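Local coordinates for protein Pbp related beta-lactamase (Pyrococcus abyssi, PDB 2QMI) that probably acts as a serine peptidase related to penicillin-binding proteins and beta-lactamases, assembling into a self-compartmentalizing octamer, at residues K364-R369 with F428-N433; I401-E406 with L437-Y442; I171-K174 with Y180-Y183; K86-K91 with Y165-K170. All blocks are in the same frame, centred on the assembly; numbering follows the deposited sequence.

Interaction 1 of 4, residues K364-R369 with F428-N433; sequences KKVEGR and FYIKDN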
loop_
_atom_site.group_PDB
_atom_site.type_symbol
_atom_site.label_atom_id
_atom_site.label_comp_id
_atom_site.label_asym_id
_atom_site.label_seq_id
_atom_site.Cartn_x
_atom_site.Cartn_y
_atom_site.Cartn_z
ATOM N N LYS A 364 -34.464 7.200 1.909
ATOM C CA LYS A 364 -33.405 7.834 1.123
ATOM C C LYS A 364 -33.199 9.277 1.552
ATOM O O LYS A 364 -32.103 9.814 1.429
ATOM C CB LYS A 364 -33.723 7.821 -0.376
ATOM C CG LYS A 364 -33.361 6.543 -1.120
ATOM C CD LYS A 364 -33.034 6.862 -2.595
ATOM C CE LYS A 364 -32.869 5.609 -3.457
ATOM N NZ LYS A 364 -34.179 4.985 -3.810
ATOM N N LYS A 365 -34.261 9.900 2.049
ATOM C CA LYS A 365 -34.203 11.292 2.488
ATOM C C LYS A 365 -33.352 11.508 3.744
ATOM O O LYS A 365 -32.841 12.602 3.985
ATOM C CB LYS A 365 -35.614 11.808 2.776
ATOM C CG LYS A 365 -36.620 11.702 1.634
ATOM C CD LYS A 365 -37.935 12.352 2.076
ATOM C CE LYS A 365 -39.038 12.271 1.021
ATOM N NZ LYS A 365 -40.306 12.868 1.562
ATOM N N VAL A 366 -33.209 10.458 4.539
ATOM C CA VAL A 366 -32.480 10.526 5.793
ATOM C C VAL A 366 -30.965 10.350 5.691
ATOM O O VAL A 366 -30.240 10.630 6.651
ATOM C CB VAL A 366 -33.105 9.501 6.788
ATOM C CG1 VAL A 366 -32.072 8.955 7.738
ATOM C CG2 VAL A 366 -34.226 10.174 7.561
ATOM N N GLU A 367 -30.482 9.903 4.534
ATOM C CA GLU A 367 -29.045 9.717 4.342
ATOM C C GLU A 367 -28.372 11.062 4.104
ATOM O O GLU A 367 -28.974 11.974 3.527
ATOM C CB GLU A 367 -28.763 8.798 3.149
ATOM C CG GLU A 367 -29.367 7.399 3.263
ATOM C CD GLU A 367 -29.051 6.535 2.050
ATOM O OE1 GLU A 367 -29.267 7.020 0.916
ATOM O OE2 GLU A 367 -28.592 5.380 2.231
ATOM N N GLY A 368 -27.120 11.166 4.542
ATOM C CA GLY A 368 -26.361 12.394 4.386
ATOM C C GLY A 368 -25.427 12.667 5.555
ATOM O O GLY A 368 -25.181 11.786 6.385
ATOM N N ARG A 369 -24.892 13.886 5.614
ATOM C CA ARG A 369 -23.975 14.282 6.682
ATOM C C ARG A 369 -24.731 15.197 7.640
ATOM O O ARG A 369 -25.453 16.088 7.208
ATOM C CB ARG A 369 -22.752 15.002 6.086
ATOM C CG ARG A 369 -21.711 15.483 7.110
ATOM C CD ARG A 369 -20.343 15.663 6.446
ATOM N NE ARG A 369 -19.323 16.230 7.330
ATOM C CZ ARG A 369 -19.337 17.479 7.800
ATOM N NH1 ARG A 369 -20.323 18.311 7.481
ATOM N NH2 ARG A 369 -18.354 17.904 8.588
ATOM N N PHE A 428 -36.169 11.620 13.031
ATOM C CA PHE A 428 -35.770 12.371 11.848
ATOM C C PHE A 428 -36.941 13.256 11.425
ATOM O O PHE A 428 -38.044 12.754 11.211
ATOM C CB PHE A 428 -35.430 11.410 10.703
ATOM C CG PHE A 428 -34.119 10.698 10.869
ATOM C CD1 PHE A 428 -32.923 11.331 10.542
ATOM C CD2 PHE A 428 -34.073 9.401 11.369
ATOM C CE1 PHE A 428 -31.703 10.681 10.711
ATOM C CE2 PHE A 428 -32.856 8.742 11.542
ATOM C CZ PHE A 428 -31.672 9.384 11.213
ATOM N N TYR A 429 -36.709 14.562 11.323
ATOM C CA TYR A 429 -37.757 15.489 10.902
ATOM C C TYR A 429 -37.415 16.037 9.513
ATOM O O TYR A 429 -36.481 16.828 9.369
ATOM C CB TYR A 429 -37.892 16.650 11.900
ATOM C CG TYR A 429 -38.374 16.249 13.289
ATOM C CD1 TYR A 429 -37.486 15.747 14.242
ATOM C CD2 TYR A 429 -39.724 16.357 13.638
ATOM C CE1 TYR A 429 -37.930 15.358 15.517
ATOM C CE2 TYR A 429 -40.180 15.973 14.900
ATOM C CZ TYR A 429 -39.277 15.475 15.837
ATOM O OH TYR A 429 -39.723 15.111 17.093
ATOM N N ILE A 430 -38.165 15.612 8.497
ATOM C CA ILE A 430 -37.915 16.066 7.125
ATOM C C ILE A 430 -38.775 17.281 6.794
ATOM O O ILE A 430 -39.998 17.215 6.855
ATOM C CB ILE A 430 -38.205 14.949 6.078
ATOM C CG1 ILE A 430 -37.312 13.731 6.328
ATOM C CG2 ILE A 430 -37.937 15.477 4.661
ATOM C CD1 ILE A 430 -37.782 12.815 7.444
ATOM N N LYS A 431 -38.131 18.387 6.431
ATOM C CA LYS A 431 -38.845 19.621 6.120
ATOM C C LYS A 431 -37.929 20.644 5.421
ATOM O O LYS A 431 -36.755 20.801 5.780
ATOM C CB LYS A 431 -39.428 20.177 7.434
ATOM C CG LYS A 431 -39.927 21.627 7.448
ATOM C CD LYS A 431 -40.391 21.993 8.874
ATOM C CE LYS A 431 -40.512 23.507 9.114
ATOM N NZ LYS A 431 -41.660 24.133 8.383
ATOM N N ASP A 432 -38.475 21.314 4.403
ATOM C CA ASP A 432 -37.753 22.328 3.621
ATOM C C ASP A 432 -36.370 21.894 3.134
ATOM O O ASP A 432 -35.368 22.531 3.473
ATOM C CB ASP A 432 -37.626 23.616 4.434
ATOM N N ASN A 433 -36.315 20.832 2.328
ATOM C CA ASN A 433 -35.046 20.314 1.811
ATOM C C ASN A 433 -34.002 20.292 2.935
ATOM O O ASN A 433 -32.827 20.617 2.706
ATOM C CB ASN A 433 -34.512 21.181 0.651
ATOM C CG ASN A 433 -35.561 21.446 -0.440
ATOM O OD1 ASN A 433 -36.501 20.664 -0.621
ATOM N ND2 ASN A 433 -35.387 22.543 -1.187
#
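Val366 sets both methyls on one face of the Phe428 ring. CG1 sits 3.6 Å from the centroid of the Phe428 ring, only 17° off the ring normal, which is good CH-pi geometry. It stands over the far part of the ring, equally close to CE1 and CZ. CG2 covers the attached end, 3.4 Å from Phe428 CG, so the pair of methyls runs the length of the ring. The two side chains cross at about a right angle. Phe428 CG is anti to its own carbonyl carbon (chi1 -74°), whereas Val366 has chi1 149°, away from a staggered value, a setting in which both methyls meet the ring. A looser apolar contact follows along the strand: Val366 CG2 is 4.4 Å from Ile430 CD1. Lys365 adds its extended aliphatic chain, with CD 4.1 Å from Ile430 CG2, again nearly perpendicular. The interface is thus wholly hydrophobic in its side-chain contacts. Val366 sits in the short link between helix 355-364 and strand 368-371. Together with Phe428 it packs on Val381 of strand 378-384 and Ile413 of strand 412-419, while Phe428 also rests on Val435 and Leu437 of strand 434-439.

Interaction 2 of 4, residues I401-E406 with L437-Y442; sequences IPLFPE and LIFERY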
loop_
_atom_site.group_PDB
_atom_site.type_symbol
_atom_site.label_atom_id
_atom_site.label_comp_id
_atom_site.label_asym_id
_atom_site.label_seq_id
_atom_site.Cartn_x
_atom_site.Cartn_y
_atom_site.Cartn_z
ATOM N N ILE A 401 -23.938 2.965 15.095
ATOM C CA ILE A 401 -25.168 2.539 15.764
ATOM C C ILE A 401 -26.213 2.025 14.767
ATOM O O ILE A 401 -26.420 2.628 13.704
ATOM C CB ILE A 401 -25.823 3.715 16.525
ATOM C CG1 ILE A 401 -24.906 4.196 17.644
ATOM C CG2 ILE A 401 -27.179 3.297 17.080
ATOM C CD1 ILE A 401 -25.468 5.376 18.418
ATOM N N PRO A 402 -26.884 0.901 15.096
ATOM C CA PRO A 402 -27.918 0.316 14.236
ATOM C C PRO A 402 -29.291 0.831 14.656
ATOM O O PRO A 402 -29.674 0.689 15.816
ATOM C CB PRO A 402 -27.769 -1.179 14.492
ATOM C CG PRO A 402 -27.457 -1.206 15.960
ATOM C CD PRO A 402 -26.442 -0.075 16.116
ATOM N N LEU A 403 -30.026 1.432 13.723
ATOM C CA LEU A 403 -31.359 1.963 14.025
ATOM C C LEU A 403 -32.488 1.240 13.285
ATOM O O LEU A 403 -32.436 1.053 12.064
ATOM C CB LEU A 403 -31.423 3.455 13.692
ATOM C CG LEU A 403 -30.471 4.409 14.418
ATOM C CD1 LEU A 403 -30.737 5.823 13.927
ATOM C CD2 LEU A 403 -30.672 4.327 15.926
ATOM N N PHE A 404 -33.514 0.848 14.031
ATOM C CA PHE A 404 -34.660 0.145 13.466
ATOM C C PHE A 404 -35.875 1.058 13.370
ATOM O O PHE A 404 -36.378 1.531 14.387
ATOM C CB PHE A 404 -35.021 -1.057 14.343
ATOM C CG PHE A 404 -34.080 -2.224 14.212
ATOM C CD1 PHE A 404 -32.762 -2.039 13.809
ATOM C CD2 PHE A 404 -34.511 -3.506 14.531
ATOM C CE1 PHE A 404 -31.882 -3.116 13.729
ATOM C CE2 PHE A 404 -33.644 -4.591 14.455
ATOM C CZ PHE A 404 -32.326 -4.397 14.053
ATOM N N PRO A 405 -36.368 1.317 12.148
ATOM C CA PRO A 405 -37.539 2.183 12.001
ATOM C C PRO A 405 -38.763 1.552 12.649
ATOM O O PRO A 405 -39.108 0.412 12.346
ATOM C CB PRO A 405 -37.683 2.307 10.485
ATOM C CG PRO A 405 -36.278 2.204 10.008
ATOM C CD PRO A 405 -35.754 1.053 10.834
ATOM N N GLU A 406 -39.408 2.294 13.546
ATOM C CA GLU A 406 -40.594 1.817 14.247
ATOM C C GLU A 406 -41.780 2.622 13.760
ATOM O O GLU A 406 -42.928 2.232 13.966
ATOM C CB GLU A 406 -40.439 2.010 15.758
ATOM C CG GLU A 406 -41.668 1.635 16.587
ATOM C CD GLU A 406 -41.622 2.223 18.001
ATOM O OE1 GLU A 406 -40.757 1.801 18.807
ATOM O OE2 GLU A 406 -42.448 3.119 18.311
ATOM N N LEU A 437 -32.184 15.680 13.095
ATOM C CA LEU A 437 -32.062 14.403 13.788
ATOM C C LEU A 437 -31.947 14.656 15.291
ATOM O O LEU A 437 -31.085 15.403 15.741
ATOM C CB LEU A 437 -30.829 13.632 13.292
ATOM C CG LEU A 437 -30.435 12.391 14.105
ATOM C CD1 LEU A 437 -31.612 11.443 14.230
ATOM C CD2 LEU A 437 -29.271 11.700 13.447
ATOM N N ILE A 438 -32.840 14.050 16.059
ATOM C CA ILE A 438 -32.819 14.193 17.509
ATOM C C ILE A 438 -32.500 12.811 18.055
ATOM O O ILE A 438 -33.329 11.908 17.973
ATOM C CB ILE A 438 -34.190 14.616 18.084
ATOM C CG1 ILE A 438 -34.690 15.902 17.415
ATOM C CG2 ILE A 438 -34.077 14.778 19.596
ATOM C CD1 ILE A 438 -33.808 17.117 17.626
ATOM N N PHE A 439 -31.303 12.644 18.603
ATOM C CA PHE A 439 -30.903 11.351 19.143
ATOM C C PHE A 439 -30.360 11.487 20.569
ATOM O O PHE A 439 -29.272 12.020 20.795
ATOM C CB PHE A 439 -29.862 10.708 18.224
ATOM C CG PHE A 439 -29.424 9.349 18.667
ATOM C CD1 PHE A 439 -30.360 8.349 18.912
ATOM C CD2 PHE A 439 -28.072 9.067 18.847
ATOM C CE1 PHE A 439 -29.959 7.085 19.331
ATOM C CE2 PHE A 439 -27.657 7.805 19.267
ATOM C CZ PHE A 439 -28.603 6.812 19.510
ATOM N N GLU A 440 -31.136 10.979 21.520
ATOM C CA GLU A 440 -30.810 11.055 22.938
ATOM C C GLU A 440 -30.578 12.513 23.339
ATOM O O GLU A 440 -31.519 13.309 23.338
ATOM C CB GLU A 440 -29.583 10.204 23.286
ATOM C CG GLU A 440 -29.339 10.135 24.800
ATOM C CD GLU A 440 -27.896 10.431 25.188
ATOM O OE1 GLU A 440 -27.252 11.262 24.507
ATOM O OE2 GLU A 440 -27.412 9.842 26.180
ATOM N N ARG A 441 -29.337 12.873 23.652
ATOM C CA ARG A 441 -29.032 14.242 24.069
ATOM C C ARG A 441 -28.765 15.229 22.941
ATOM O O ARG A 441 -28.915 16.429 23.123
ATOM C CB ARG A 441 -27.808 14.259 24.993
ATOM C CG ARG A 441 -26.469 14.191 24.244
ATOM C CD ARG A 441 -25.301 13.903 25.187
ATOM N NE ARG A 441 -25.544 12.688 25.959
ATOM C CZ ARG A 441 -24.817 12.289 26.997
ATOM N NH1 ARG A 441 -23.773 13.004 27.404
ATOM N NH2 ARG A 441 -25.160 11.182 27.648
ATOM N N TYR A 442 -28.376 14.735 21.775
ATOM C CA TYR A 442 -28.016 15.621 20.673
ATOM C C TYR A 442 -29.090 16.038 19.671
ATOM O O TYR A 442 -30.160 15.442 19.577
ATOM C CB TYR A 442 -26.872 14.989 19.879
ATOM C CG TYR A 442 -25.709 14.480 20.708
ATOM C CD1 TYR A 442 -24.739 15.350 21.198
ATOM C CD2 TYR A 442 -25.556 13.114 20.961
ATOM C CE1 TYR A 442 -23.643 14.880 21.908
ATOM C CE2 TYR A 442 -24.454 12.630 21.678
ATOM C CZ TYR A 442 -23.504 13.521 22.145
ATOM O OH TYR A 442 -22.410 13.055 22.834
#
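Phe439 carries its CG anti to the backbone N (chi1 -178°), and Ile401 has a fully extended chi2 (179°); together these torsions drive the ring and the isoleucine CD1 toward each other from opposite directions. Ile401 CD1 ends 3.4 Å from Phe439 CE2, and its distance to Phe439 CZ is little more, so a single methyl meets the CE2-CZ side of the ring obliquely. Leu403, two residues on and pointing the same way, places CD2 4.4 Å from Phe439 CE1. This is a lighter contact, and the backbones stay well apart, with Leu403 CA 10.7 Å from Phe439 CA. A type II' turn reverses the chain from Phe439 to Tyr442, closed by Tyr442 N to Phe439 O at 3.0 Å. Arg441 forms a side-on salt bridge with Glu440, which probably steadies the turn: NE reaches Glu440 OE1 at 2.7 Å and NH2 reaches Glu440 OE2 at 3.0 Å. The amide N of Arg441 also donates to OE1. Arg441 packs on Tyr160 of the third subunit. Strands 400-408 and 434-439 are not neighbours in their sheet, so meeting by side chains alone is what the interior of a closed, eight-stranded antiparallel barrel provides, here within the octamerisation domain.

Interaction 3 of 4, residues I171-K174 with Y180-Y183; sequences IIEK and YEEY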
loop_
_atom_site.group_PDB
_atom_site.type_symbol
_atom_site.label_atom_id
_atom_site.label_comp_id
_atom_site.label_asym_id
_atom_site.label_seq_id
_atom_site.Cartn_x
_atom_site.Cartn_y
_atom_site.Cartn_z
ATOM N N ILE A 171 -38.220 -38.482 -7.110
ATOM C CA ILE A 171 -39.460 -39.227 -6.942
ATOM C C ILE A 171 -40.181 -39.275 -8.291
ATOM O O ILE A 171 -40.758 -40.297 -8.670
ATOM C CB ILE A 171 -40.355 -38.561 -5.876
ATOM C CG1 ILE A 171 -39.735 -38.779 -4.495
ATOM C CG2 ILE A 171 -41.761 -39.128 -5.935
ATOM C CD1 ILE A 171 -40.505 -38.185 -3.356
ATOM N N ILE A 172 -40.124 -38.167 -9.021
ATOM C CA ILE A 172 -40.757 -38.085 -10.330
ATOM C C ILE A 172 -40.146 -39.101 -11.288
ATOM O O ILE A 172 -40.862 -39.763 -12.038
ATOM C CB ILE A 172 -40.616 -36.667 -10.909
ATOM C CG1 ILE A 172 -41.560 -35.725 -10.151
ATOM C CG2 ILE A 172 -40.874 -36.674 -12.411
ATOM C CD1 ILE A 172 -41.475 -34.267 -10.578
ATOM N N GLU A 173 -38.826 -39.237 -11.260
ATOM C CA GLU A 173 -38.162 -40.188 -12.140
ATOM C C GLU A 173 -38.493 -41.613 -11.694
ATOM O O GLU A 173 -38.759 -42.491 -12.516
ATOM C CB GLU A 173 -36.645 -39.977 -12.117
ATOM C CG GLU A 173 -36.207 -38.539 -12.373
ATOM C CD GLU A 173 -34.723 -38.425 -12.675
ATOM O OE1 GLU A 173 -33.926 -39.132 -12.020
ATOM O OE2 GLU A 173 -34.352 -37.624 -13.559
ATOM N N LYS A 174 -38.472 -41.828 -10.383
ATOM C CA LYS A 174 -38.763 -43.137 -9.824
ATOM C C LYS A 174 -40.144 -43.624 -10.259
ATOM O O LYS A 174 -40.314 -44.780 -10.648
ATOM C CB LYS A 174 -38.696 -43.077 -8.293
ATOM C CG LYS A 174 -39.182 -44.351 -7.596
ATOM C CD LYS A 174 -38.266 -45.532 -7.890
ATOM C CE LYS A 174 -38.822 -46.819 -7.303
ATOM N NZ LYS A 174 -37.925 -47.974 -7.601
ATOM N N TYR A 180 -36.343 -36.559 -15.045
ATOM C CA TYR A 180 -37.139 -35.419 -14.585
ATOM C C TYR A 180 -37.288 -34.380 -15.692
ATOM O O TYR A 180 -38.358 -33.806 -15.886
ATOM C CB TYR A 180 -36.480 -34.749 -13.370
ATOM C CG TYR A 180 -37.069 -33.391 -13.047
ATOM C CD1 TYR A 180 -38.333 -33.276 -12.458
ATOM C CD2 TYR A 180 -36.402 -32.219 -13.404
ATOM C CE1 TYR A 180 -38.917 -32.032 -12.242
ATOM C CE2 TYR A 180 -36.981 -30.965 -13.193
ATOM C CZ TYR A 180 -38.239 -30.880 -12.614
ATOM O OH TYR A 180 -38.829 -29.646 -12.436
ATOM N N GLU A 181 -36.197 -34.133 -16.407
ATOM C CA GLU A 181 -36.213 -33.157 -17.483
ATOM C C GLU A 181 -37.177 -33.533 -18.602
ATOM O O GLU A 181 -37.950 -32.691 -19.054
ATOM C CB GLU A 181 -34.801 -32.959 -18.038
ATOM C CG GLU A 181 -33.829 -32.391 -17.014
ATOM C CD GLU A 181 -32.925 -33.446 -16.397
ATOM O OE1 GLU A 181 -33.407 -34.551 -16.060
ATOM O OE2 GLU A 181 -31.721 -33.157 -16.242
ATOM N N GLU A 182 -37.144 -34.784 -19.054
ATOM C CA GLU A 182 -38.059 -35.192 -20.118
ATOM C C GLU A 182 -39.509 -35.265 -19.641
ATOM O O GLU A 182 -40.430 -35.106 -20.437
ATOM C CB GLU A 182 -37.625 -36.526 -20.763
ATOM C CG GLU A 182 -37.540 -37.748 -19.859
ATOM C CD GLU A 182 -36.954 -38.987 -20.588
ATOM O OE1 GLU A 182 -37.546 -39.422 -21.617
ATOM O OE2 GLU A 182 -35.903 -39.520 -20.132
ATOM N N TYR A 183 -39.729 -35.490 -18.350
ATOM C CA TYR A 183 -41.104 -35.539 -17.859
ATOM C C TYR A 183 -41.735 -34.141 -17.920
ATOM O O TYR A 183 -42.893 -33.993 -18.325
ATOM C CB TYR A 183 -41.174 -36.051 -16.420
ATOM C CG TYR A 183 -42.599 -36.314 -15.978
ATOM C CD1 TYR A 183 -43.240 -37.510 -16.305
ATOM C CD2 TYR A 183 -43.333 -35.341 -15.298
ATOM C CE1 TYR A 183 -44.575 -37.726 -15.970
ATOM C CE2 TYR A 183 -44.674 -35.549 -14.959
ATOM C CZ TYR A 183 -45.282 -36.739 -15.302
ATOM O OH TYR A 183 -46.608 -36.935 -15.012
#
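Glu173 reaches from helix 162-176 to the start of helix 180-189, crossing the Tyr180 side chain at about a right angle. From CB the chain leaves with CG anti to the carbonyl carbon (chi1 -52°) and extends onward. CG already lies 3.3 Å from Tyr180 N and 3.9 Å from Tyr180 CB, and CD lies 3.4 Å from Tyr180 N. At the tip, OE2 accepts from Tyr180 N at 2.7 Å, with an N-H...O angle of 160°, through its anti lone pair. Tyr180 opens helix 180-189, so the carboxylate sits at the helix N-terminus, where the dipole would probably help stabilise its charge. OE1 instead takes a salt bridge from Lys170, which presumably offsets the nearby carboxylate of Glu181, whose OE1 is 4.1 Å from Glu173 OE2. Alongside this polar link, Ile172 supplies the apolar half. Its CD1 meets the edge of the Tyr180 ring in the ring plane, 3.8 Å from Tyr180 CE1, and its CG2 lies 4.0 Å from Tyr183 CG. The Tyr180 hydroxyl is hydrogen-bonded to Thr65. Helix 61-74 lies against the pair: Ile172 and Tyr183 both touch Ala68, so three helices converge where 162-176 ends and 180-189 begins.

Interaction 4 of 4, residues K86-K91 with Y165-K170; sequences KFVNIK and YVLLGK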
loop_
_atom_site.group_PDB
_atom_site.type_symbol
_atom_site.label_atom_id
_atom_site.label_comp_id
_atom_site.label_asym_id
_atom_site.label_seq_id
_atom_site.Cartn_x
_atom_site.Cartn_y
_atom_site.Cartn_z
ATOM N N LYS A 86 -40.183 -44.627 0.233
ATOM C CA LYS A 86 -40.796 -45.554 -0.715
ATOM C C LYS A 86 -40.230 -45.380 -2.127
ATOM O O LYS A 86 -40.335 -46.281 -2.956
ATOM C CB LYS A 86 -42.311 -45.353 -0.756
ATOM C CG LYS A 86 -42.945 -45.848 -2.052
ATOM C CD LYS A 86 -44.466 -45.755 -2.041
ATOM C CE LYS A 86 -45.074 -46.890 -1.238
ATOM N NZ LYS A 86 -46.529 -47.019 -1.524
ATOM N N PHE A 87 -39.622 -44.228 -2.392
ATOM C CA PHE A 87 -39.083 -43.932 -3.724
ATOM C C PHE A 87 -37.590 -43.618 -3.747
ATOM O O PHE A 87 -36.947 -43.712 -4.798
ATOM C CB PHE A 87 -39.828 -42.734 -4.316
ATOM C CG PHE A 87 -41.316 -42.806 -4.156
ATOM C CD1 PHE A 87 -42.089 -43.553 -5.035
ATOM C CD2 PHE A 87 -41.943 -42.146 -3.105
ATOM C CE1 PHE A 87 -43.468 -43.644 -4.874
ATOM C CE2 PHE A 87 -43.328 -42.234 -2.931
ATOM C CZ PHE A 87 -44.089 -42.985 -3.819
ATOM N N VAL A 88 -37.038 -43.227 -2.601
ATOM C CA VAL A 88 -35.629 -42.870 -2.543
ATOM C C VAL A 88 -34.893 -43.637 -1.463
ATOM O O VAL A 88 -35.368 -43.746 -0.331
ATOM C CB VAL A 88 -35.456 -41.345 -2.293
ATOM C CG1 VAL A 88 -33.982 -40.959 -2.372
ATOM C CG2 VAL A 88 -36.279 -40.553 -3.312
ATOM N N ASN A 89 -33.731 -44.175 -1.820
ATOM C CA ASN A 89 -32.922 -44.922 -0.866
ATOM C C ASN A 89 -32.122 -43.945 -0.018
ATOM O O ASN A 89 -30.927 -43.743 -0.230
ATOM C CB ASN A 89 -31.978 -45.894 -1.588
ATOM C CG ASN A 89 -31.049 -46.620 -0.629
ATOM O OD1 ASN A 89 -31.389 -46.847 0.536
ATOM N ND2 ASN A 89 -29.872 -46.997 -1.116
ATOM N N ILE A 90 -32.808 -43.320 0.927
ATOM C CA ILE A 90 -32.192 -42.369 1.837
ATOM C C ILE A 90 -32.990 -42.482 3.124
ATOM O O ILE A 90 -34.141 -42.917 3.105
ATOM C CB ILE A 90 -32.268 -40.925 1.299
ATOM C CG1 ILE A 90 -31.460 -39.990 2.209
ATOM C CG2 ILE A 90 -33.707 -40.473 1.197
ATOM C CD1 ILE A 90 -31.408 -38.560 1.732
ATOM N N LYS A 91 -32.372 -42.114 4.239
ATOM C CA LYS A 91 -33.038 -42.187 5.524
ATOM C C LYS A 91 -33.709 -40.841 5.842
ATOM O O LYS A 91 -33.032 -39.817 5.969
ATOM C CB LYS A 91 -32.014 -42.558 6.603
ATOM C CG LYS A 91 -32.609 -43.281 7.797
ATOM C CD LYS A 91 -31.539 -43.642 8.833
ATOM C CE LYS A 91 -30.496 -44.602 8.265
ATOM N NZ LYS A 91 -29.526 -45.036 9.323
ATOM N N TYR A 165 -36.849 -30.225 -3.050
ATOM C CA TYR A 165 -37.350 -30.378 -4.415
ATOM C C TYR A 165 -36.425 -31.184 -5.306
ATOM O O TYR A 165 -36.816 -31.614 -6.389
ATOM C CB TYR A 165 -37.668 -29.017 -5.045
ATOM C CG TYR A 165 -39.056 -28.534 -4.676
ATOM C CD1 TYR A 165 -39.997 -28.231 -5.656
ATOM C CD2 TYR A 165 -39.436 -28.426 -3.337
ATOM C CE1 TYR A 165 -41.294 -27.832 -5.312
ATOM C CE2 TYR A 165 -40.717 -28.033 -2.981
ATOM C CZ TYR A 165 -41.643 -27.739 -3.970
ATOM O OH TYR A 165 -42.909 -27.367 -3.606
ATOM N N VAL A 166 -35.195 -31.384 -4.849
ATOM C CA VAL A 166 -34.264 -32.208 -5.595
ATOM C C VAL A 166 -34.800 -33.633 -5.427
ATOM O O VAL A 166 -34.824 -34.420 -6.379
ATOM C CB VAL A 166 -32.834 -32.111 -5.021
ATOM C CG1 VAL A 166 -31.952 -33.216 -5.614
ATOM C CG2 VAL A 166 -32.247 -30.736 -5.339
ATOM N N LEU A 167 -35.254 -33.942 -4.212
ATOM C CA LEU A 167 -35.816 -35.251 -3.895
ATOM C C LEU A 167 -37.113 -35.475 -4.673
ATOM O O LEU A 167 -37.356 -36.573 -5.180
ATOM C CB LEU A 167 -36.068 -35.365 -2.389
ATOM C CG LEU A 167 -34.788 -35.428 -1.542
ATOM C CD1 LEU A 167 -35.119 -35.275 -0.065
ATOM C CD2 LEU A 167 -34.078 -36.743 -1.803
ATOM N N LEU A 168 -37.940 -34.433 -4.762
ATOM C CA LEU A 168 -39.191 -34.498 -5.510
ATOM C C LEU A 168 -38.865 -34.799 -6.966
ATOM O O LEU A 168 -39.631 -35.468 -7.656
ATOM C CB LEU A 168 -39.948 -33.169 -5.430
ATOM C CG LEU A 168 -40.712 -32.830 -4.148
ATOM C CD1 LEU A 168 -41.288 -31.415 -4.257
ATOM C CD2 LEU A 168 -41.828 -33.845 -3.936
ATOM N N GLY A 169 -37.728 -34.296 -7.434
ATOM C CA GLY A 169 -37.321 -34.549 -8.806
ATOM C C GLY A 169 -36.977 -36.020 -9.007
ATOM O O GLY A 169 -37.234 -36.596 -10.068
ATOM N N LYS A 170 -36.396 -36.629 -7.978
ATOM C CA LYS A 170 -36.011 -38.034 -8.018
ATOM C C LYS A 170 -37.249 -38.924 -7.902
ATOM O O LYS A 170 -37.321 -39.991 -8.507
ATOM C CB LYS A 170 -35.032 -38.339 -6.876
ATOM C CG LYS A 170 -34.469 -39.759 -6.889
ATOM C CD LYS A 170 -33.884 -40.093 -8.251
ATOM C CE LYS A 170 -32.765 -39.142 -8.625
ATOM N NZ LYS A 170 -32.357 -39.327 -10.058
#
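Val88 meets a lysine as if it were a hydrocarbon: Lys170 presents its CG methylene, 4.1 Å from Val88 CG2, while the charged end turns elsewhere. The torsions explain this. Lys170 sends CG out toward the loop with chi1 -175°, then bends at both chi2 (52°) and chi3 (60°), so that NZ swings back to a salt bridge with Glu137. The two side chains cross at about a right angle. The other methyl of Val88, CG1, points to Leu167, one turn earlier on the helix, and reaches its CD2 at 4.3 Å. One branched residue thus bridges neighbouring turns, one methyl for each. These are van der Waals distances, and they are generous; CA of Val88 and CA of Lys170 are 7.3 Å apart. After Val88 the chain makes an inverse gamma turn centred on Asn89, closed by a weak bond from Ile90 N to Val88 O. Segment 86-91 belongs to the irregular chain between helices 61-74 and 101-105, laid along helix 162-176, where Val88 and Phe87 also touch Ile171. Leu167 packs on Leu104 of helix 101-105, and Leu168 on Thr65 and Ile69 of helix 61-74.

Overall arrangement
The four contacts form two pairs on opposite sides of the chain's centre. Interactions 1 and 2 share the barrel of the octamerisation domain, with centres 13 Å apart, and join where Tyr429 CE1 packs 3.8 Å from Ile438 CG1. Interactions 3 and 4, centres 11 Å apart, both use helix 162-176 of the beta-lactamase-like part; Lys174 CG touches Phe87 O at 3.6 Å. Between the pairs the centres are 51 to 56 Å apart. The Tyr180 side chain lies near the probable SxxK site (Ser59, Lys62, Tyr160, His302) without touching it. Within the octamer, the barrel turn of interaction 2 in one subunit reaches that presumed site in another.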